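Local coordinates for protein formylmethanofuran--tetrahydromethanopterin formyltransferase (Methanosarcina barkeri, PDB 1M5S) that catalyses the reversible transfer of a formyl group from formylmethanofuran to tetrahydromethanopterin, an early step of methanogenesis from carbon dioxide, at residues A15-A21 and G156-A162; E53-L59 and A188-I194. One frame throughout, in Å; residues are numbered along the deposited sequence.

Contact 1 (A15-A21 and G156-A162); sequences AFPIKIA and GAIAGIA
The Phe16 ring has Ala162 O at its edge, in the ring plane, 3.9 Å from CD1; that oxygen also takes the Phe16 N-H (N to O 2.8 Å). Phe16 O returns a bond from Ala162 N, and the same two-bond exchange recurs at Ile18 with Gly160 and Ile20 with Ile158, giving an antiparallel ladder of six bonds. Gly160 N reaches Ile18 O at 2.6 Å, whereas Ile18 N meets Gly160 O from above its carbonyl plane, 57° out of it. Gly160 makes room for Ile20: with CG1 anti to the carbonyl carbon (chi1 -61°), Ile20 lays CD1 over Gly160 CA at 3.8 Å, where a beta carbon would clash. On this same face Ile18 CG2 packs on Ala162 CB at 3.6 Å. Ala21 and Ala157 bring their methyls together on the other face, where helix 81-95 covers them through Leu84. Lys19 also projects there and makes a cation-pi contact with Tyr81. Strand 71-78 pairs with the other edge of 15-21 (Lys19 with Thr78, Ala21 with Ile76), and its Cys77 touches Ile18 and Ile20; at the Ala15 end, strand 289-292 packs Tyr289 against Ala15, Pro17 and Ile161.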
loop_
_atom_site.group_PDB
_atom_site.type_symbol
_atom_site.label_atom_id
_atom_site.label_comp_id
_atom_site.label_asym_id
_atom_site.label_seq_id
_atom_site.Cartn_x
_atom_site.Cartn_y
_atom_site.Cartn_z
ATOM N N ALA A 15 -27.235 -1.974 19.245
ATOM C CA ALA A 15 -27.174 -1.163 18.036
ATOM C C ALA A 15 -28.387 -0.237 17.852
ATOM O O ALA A 15 -29.514 -0.578 18.237
ATOM C CB ALA A 15 -27.012 -2.064 16.825
ATOM N N PHE A 16 -28.148 0.892 17.178
ATOM C CA PHE A 16 -29.152 1.933 16.944
ATOM C C PHE A 16 -29.576 1.974 15.472
ATOM O O PHE A 16 -28.818 1.568 14.585
ATOM C CB PHE A 16 -28.584 3.293 17.346
ATOM C CG PHE A 16 -27.980 3.312 18.721
ATOM C CD1 PHE A 16 -26.791 2.639 18.984
ATOM C CD2 PHE A 16 -28.606 3.995 19.760
ATOM C CE1 PHE A 16 -26.235 2.643 20.262
ATOM C CE2 PHE A 16 -28.057 4.008 21.045
ATOM C CZ PHE A 16 -26.870 3.332 21.296
ATOM N N PRO A 17 -30.804 2.447 15.190
ATOM C CA PRO A 17 -31.164 2.681 13.787
ATOM C C PRO A 17 -30.439 3.906 13.215
ATOM O O PRO A 17 -30.096 4.849 13.949
ATOM C CB PRO A 17 -32.682 2.876 13.839
ATOM C CG PRO A 17 -32.919 3.450 15.197
ATOM C CD PRO A 17 -31.926 2.752 16.099
ATOM N N ILE A 18 -30.113 3.836 11.928
ATOM C CA ILE A 18 -29.476 4.955 11.241
ATOM C C ILE A 18 -29.843 4.942 9.754
ATOM O O ILE A 18 -30.381 3.952 9.248
ATOM C CB ILE A 18 -27.932 4.910 11.426
ATOM C CG1 ILE A 18 -27.329 6.284 11.124
ATOM C CG2 ILE A 18 -27.328 3.804 10.566
ATOM C CD1 ILE A 18 -26.003 6.557 11.811
ATOM N N LYS A 19 -29.687 6.085 9.095
ATOM C CA LYS A 19 -29.928 6.154 7.662
ATOM C C LYS A 19 -28.614 5.899 6.925
ATOM O O LYS A 19 -27.586 6.512 7.240
ATOM C CB LYS A 19 -30.492 7.526 7.289
ATOM C CG LYS A 19 -31.716 7.936 8.097
ATOM C CD LYS A 19 -32.830 6.905 7.982
ATOM C CE LYS A 19 -34.092 7.397 8.666
ATOM N NZ LYS A 19 -35.256 6.537 8.338
ATOM N N ILE A 20 -28.665 5.011 5.934
ATOM C CA ILE A 20 -27.469 4.607 5.194
ATOM C C ILE A 20 -27.662 4.777 3.687
ATOM O O ILE A 20 -28.581 4.200 3.107
ATOM C CB ILE A 20 -27.085 3.121 5.489
ATOM C CG1 ILE A 20 -26.783 2.929 6.985
ATOM C CG2 ILE A 20 -25.849 2.733 4.681
ATOM C CD1 ILE A 20 -26.502 1.500 7.383
ATOM N N ALA A 21 -26.787 5.576 3.072
ATOM C CA ALA A 21 -26.685 5.653 1.612
ATOM C C ALA A 21 -25.481 4.843 1.116
ATOM O O ALA A 21 -24.419 4.904 1.710
ATOM C CB ALA A 21 -26.555 7.109 1.173
ATOM N N GLY A 156 -29.488 5.729 -3.676
ATOM C CA GLY A 156 -30.455 5.179 -2.742
ATOM C C GLY A 156 -29.991 5.174 -1.300
ATOM O O GLY A 156 -28.787 5.156 -1.005
ATOM N N ALA A 157 -30.966 5.155 -0.396
ATOM C CA ALA A 157 -30.714 5.123 1.040
ATOM C C ALA A 157 -31.801 4.293 1.718
ATOM O O ALA A 157 -32.878 4.089 1.152
ATOM C CB ALA A 157 -30.696 6.544 1.603
ATOM N N ILE A 158 -31.460 3.695 2.857
ATOM C CA ILE A 158 -32.417 2.910 3.633
ATOM C C ILE A 158 -32.264 3.178 5.125
ATOM O O ILE A 158 -31.448 4.008 5.543
ATOM C CB ILE A 158 -32.271 1.377 3.383
ATOM C CG1 ILE A 158 -30.802 0.947 3.494
ATOM C CG2 ILE A 158 -32.839 1.005 2.023
ATOM C CD1 ILE A 158 -30.469 0.239 4.770
ATOM N N ALA A 159 -33.179 2.595 5.897
ATOM C CA ALA A 159 -33.084 2.571 7.355
ATOM C C ALA A 159 -32.203 1.388 7.744
ATOM O O ALA A 159 -32.557 0.224 7.503
ATOM C CB ALA A 159 -34.482 2.420 7.972
ATOM N N GLY A 160 -30.992 1.702 8.192
ATOM C CA GLY A 160 -30.034 0.668 8.521
ATOM C C GLY A 160 -29.730 0.629 9.999
ATOM O O GLY A 160 -30.504 1.119 10.822
ATOM N N ILE A 161 -28.552 0.111 10.325
ATOM C CA ILE A 161 -28.188 -0.188 11.701
ATOM C C ILE A 161 -26.761 0.277 11.958
ATOM O O ILE A 161 -25.853 -0.069 11.219
ATOM C CB ILE A 161 -28.268 -1.708 11.968
ATOM C CG1 ILE A 161 -29.608 -2.266 11.477
ATOM C CG2 ILE A 161 -28.091 -1.987 13.446
ATOM C CD1 ILE A 161 -29.661 -3.769 11.426
ATOM N N ALA A 162 -26.583 1.103 12.979
ATOM C CA ALA A 162 -25.258 1.548 13.386
ATOM C C ALA A 162 -24.944 1.046 14.796
ATOM O O ALA A 162 -25.841 0.937 15.629
ATOM C CB ALA A 162 -25.188 3.060 13.347
#

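Contact 2 (E53-L59 and A188-I194); sequences EAGIERL and AELEGTI
Glu57 holds CG anti to its backbone nitrogen (chi1 177°) and runs out extended, which carries its carboxylate to the turn at Gly192. Glu191 also has CG anti to N (chi1 -164°), and its extended chain lies alongside Arg58, pointing the same way. Gly192 N donates to Glu57 OE2 at 2.8 Å, approaching from above the carboxylate plane, 68° out of it. Glu191 OE1 forms a salt bridge with Arg58 NH2 at 3.2 Å, set obliquely to the guanidinium, while Glu64 holds NH1 in a second salt bridge.

Residues 190-193 form a type II beta turn, with Gly192 at the position where a beta carbon would jam against the preceding carbonyl oxygen. The turn follows helix 173-187 and leads into short strand 193-194, so Glu57 ties strand 53-60 to this connection. The carboxylate of buried Glu57 is also held by Arg22, in a salt bridge at OE2, and by Gln75, which binds OE1 as well as Gly192 O. With an alanine in place of Glu57, the Gly192 N-H would probably lose its acceptor, Arg22 a charge partner and Gln75 its OE1 mate, leaving the turn less firmly tied to the strand.

Farther along, Ile194 sets its CG2 3.5 Å from Gly55 O and its CD1 3.6 Å from Gly55 N, packing an apolar side chain on the backbone where Gly55 has no side chain to intervene. Water joins the backbones elsewhere: one molecule accepts from Leu59 N and donates to Ala188 O at 2.7 Å. Just before the turn, exposed Glu189 hydrogen-bonds through OE1 to Ser61 of the second subunit.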
loop_
_atom_site.group_PDB
_atom_site.type_symbol
_atom_site.label_atom_id
_atom_site.label_comp_id
_atom_site.label_asym_id
_atom_site.label_seq_id
_atom_site.Cartn_x
_atom_site.Cartn_y
_atom_site.Cartn_z
ATOM N N GLU A 53 -21.234 9.261 9.570
ATOM C CA GLU A 53 -20.553 7.995 9.800
ATOM C C GLU A 53 -20.394 7.315 8.453
ATOM O O GLU A 53 -21.382 7.015 7.785
ATOM C CB GLU A 53 -21.377 7.104 10.731
ATOM C CG GLU A 53 -20.926 7.129 12.178
ATOM C CD GLU A 53 -21.945 6.500 13.125
ATOM O OE1 GLU A 53 -22.534 5.455 12.770
ATOM O OE2 GLU A 53 -22.161 7.063 14.221
ATOM N N ALA A 54 -19.153 7.067 8.051
ATOM C CA ALA A 54 -18.897 6.589 6.703
ATOM C C ALA A 54 -17.717 5.626 6.651
ATOM O O ALA A 54 -16.868 5.597 7.545
ATOM C CB ALA A 54 -18.658 7.776 5.775
ATOM N N GLY A 55 -17.667 4.837 5.589
ATOM C CA GLY A 55 -16.548 3.936 5.415
ATOM C C GLY A 55 -16.681 3.078 4.179
ATOM O O GLY A 55 -17.717 3.064 3.500
ATOM N N ILE A 56 -15.619 2.335 3.901
ATOM C CA ILE A 56 -15.599 1.446 2.759
ATOM C C ILE A 56 -16.254 0.125 3.146
ATOM O O ILE A 56 -15.965 -0.443 4.193
ATOM C CB ILE A 56 -14.149 1.228 2.280
ATOM C CG1 ILE A 56 -13.628 2.515 1.639
ATOM C CG2 ILE A 56 -14.079 0.054 1.292
ATOM C CD1 ILE A 56 -12.140 2.582 1.563
ATOM N N GLU A 57 -17.206 -0.304 2.326
ATOM C CA GLU A 57 -17.957 -1.531 2.564
ATOM C C GLU A 57 -17.167 -2.711 2.011
ATOM O O GLU A 57 -16.942 -3.710 2.696
ATOM C CB GLU A 57 -19.329 -1.423 1.876
ATOM C CG GLU A 57 -20.201 -2.662 1.984
ATOM C CD GLU A 57 -21.427 -2.596 1.114
ATOM O OE1 GLU A 57 -22.094 -1.544 1.109
ATOM O OE2 GLU A 57 -21.714 -3.593 0.420
ATOM N N ARG A 58 -16.757 -2.582 0.760
ATOM C CA ARG A 58 -15.974 -3.608 0.062
ATOM C C ARG A 58 -15.614 -3.136 -1.347
ATOM O O ARG A 58 -16.252 -2.226 -1.898
ATOM C CB ARG A 58 -16.786 -4.901 -0.049
ATOM C CG ARG A 58 -18.022 -4.757 -0.941
ATOM C CD ARG A 58 -18.263 -5.978 -1.832
ATOM N NE ARG A 58 -19.559 -5.940 -2.526
ATOM C CZ ARG A 58 -19.721 -6.220 -3.827
ATOM N NH1 ARG A 58 -18.677 -6.561 -4.594
ATOM N NH2 ARG A 58 -20.901 -6.185 -4.460
ATOM N N LEU A 59 -14.530 -3.688 -1.874
ATOM C CA LEU A 59 -14.093 -3.409 -3.233
ATOM C C LEU A 59 -15.071 -3.992 -4.242
ATOM O O LEU A 59 -15.637 -5.057 -4.014
ATOM C CB LEU A 59 -12.705 -4.012 -3.450
ATOM C CG LEU A 59 -11.454 -3.229 -3.051
ATOM C CD1 LEU A 59 -11.726 -2.318 -1.883
ATOM C CD2 LEU A 59 -10.350 -4.218 -2.721
ATOM N N ALA A 188 -14.087 -6.143 5.589
ATOM C CA ALA A 188 -14.034 -5.378 4.343
ATOM C C ALA A 188 -14.194 -6.266 3.100
ATOM O O ALA A 188 -14.320 -5.760 1.984
ATOM C CB ALA A 188 -12.742 -4.571 4.269
ATOM N N GLU A 189 -14.222 -7.582 3.299
ATOM C CA GLU A 189 -14.562 -8.507 2.214
ATOM C C GLU A 189 -16.075 -8.693 2.109
ATOM O O GLU A 189 -16.568 -9.252 1.132
ATOM C CB GLU A 189 -13.936 -9.885 2.436
ATOM C CG GLU A 189 -12.424 -9.934 2.598
ATOM C CD GLU A 189 -11.931 -11.314 3.066
ATOM O OE1 GLU A 189 -12.766 -12.178 3.432
ATOM O OE2 GLU A 189 -10.701 -11.532 3.090
ATOM N N LEU A 190 -16.790 -8.311 3.164
ATOM C CA LEU A 190 -18.211 -8.630 3.296
ATOM C C LEU A 190 -19.148 -7.516 2.815
ATOM O O LEU A 190 -18.997 -6.348 3.183
ATOM C CB LEU A 190 -18.533 -8.984 4.753
ATOM C CG LEU A 190 -17.819 -10.200 5.351
ATOM C CD1 LEU A 190 -18.237 -10.375 6.796
ATOM C CD2 LEU A 190 -18.149 -11.441 4.554
ATOM N N GLU A 191 -20.161 -7.905 2.048
ATOM C CA GLU A 191 -21.152 -6.958 1.546
ATOM C C GLU A 191 -22.070 -6.494 2.670
ATOM O O GLU A 191 -22.337 -7.246 3.607
ATOM C CB GLU A 191 -21.982 -7.611 0.437
ATOM C CG GLU A 191 -22.784 -6.633 -0.416
ATOM C CD GLU A 191 -23.240 -7.228 -1.746
ATOM O OE1 GLU A 191 -22.488 -8.026 -2.347
ATOM O OE2 GLU A 191 -24.347 -6.881 -2.205
ATOM N N GLY A 192 -22.452 -5.221 2.631
ATOM C CA GLY A 192 -23.529 -4.750 3.479
ATOM C C GLY A 192 -23.093 -4.076 4.760
ATOM O O GLY A 192 -23.916 -3.476 5.455
ATOM N N THR A 193 -21.802 -4.149 5.073
ATOM C CA THR A 193 -21.293 -3.583 6.320
ATOM C C THR A 193 -20.087 -2.680 6.116
ATOM O O THR A 193 -19.335 -2.835 5.154
ATOM C CB THR A 193 -20.888 -4.684 7.314
ATOM O OG1 THR A 193 -20.143 -5.695 6.626
ATOM C CG2 THR A 193 -22.111 -5.306 7.957
ATOM N N ILE A 194 -19.921 -1.737 7.037
ATOM C CA ILE A 194 -18.731 -0.906 7.122
ATOM C C ILE A 194 -18.231 -0.826 8.565
ATOM O O ILE A 194 -18.934 -1.192 9.509
ATOM C CB ILE A 194 -18.987 0.547 6.613
ATOM C CG1 ILE A 194 -20.046 1.250 7.478
ATOM C CG2 ILE A 194 -19.380 0.528 5.149
ATOM C CD1 ILE A 194 -19.929 2.774 7.497
HETATM O O HOH W 1 -16.235 -2.980 5.812
HETATM O O HOH W 2 -17.874 -4.749 4.691
HETATM O O HOH W 3 -13.241 -6.044 -0.459
#

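In the fold
Contacts 1 and 2 have centres about 13 Å apart and meet directly, where the carboxylate oxygen Glu53 OE1 packs against the Ala162 and Ile18 side chains. Along the chain their segments alternate, 15-21, 53-59, 156-162, 188-194, and each contact pairs a segment from the N-terminal half with one from the FTR proximal lobe. Strand 71-78 connects them, pairing with both strand 12-26 and strand 53-60. Contact 1 therefore joins the two sequence regions through two long strands, whereas contact 2, the nearer to the centre of the folded chain, joins them again through a turn after helix 173-187, with Glu189 reaching a neighbouring subunit of the homotetramer.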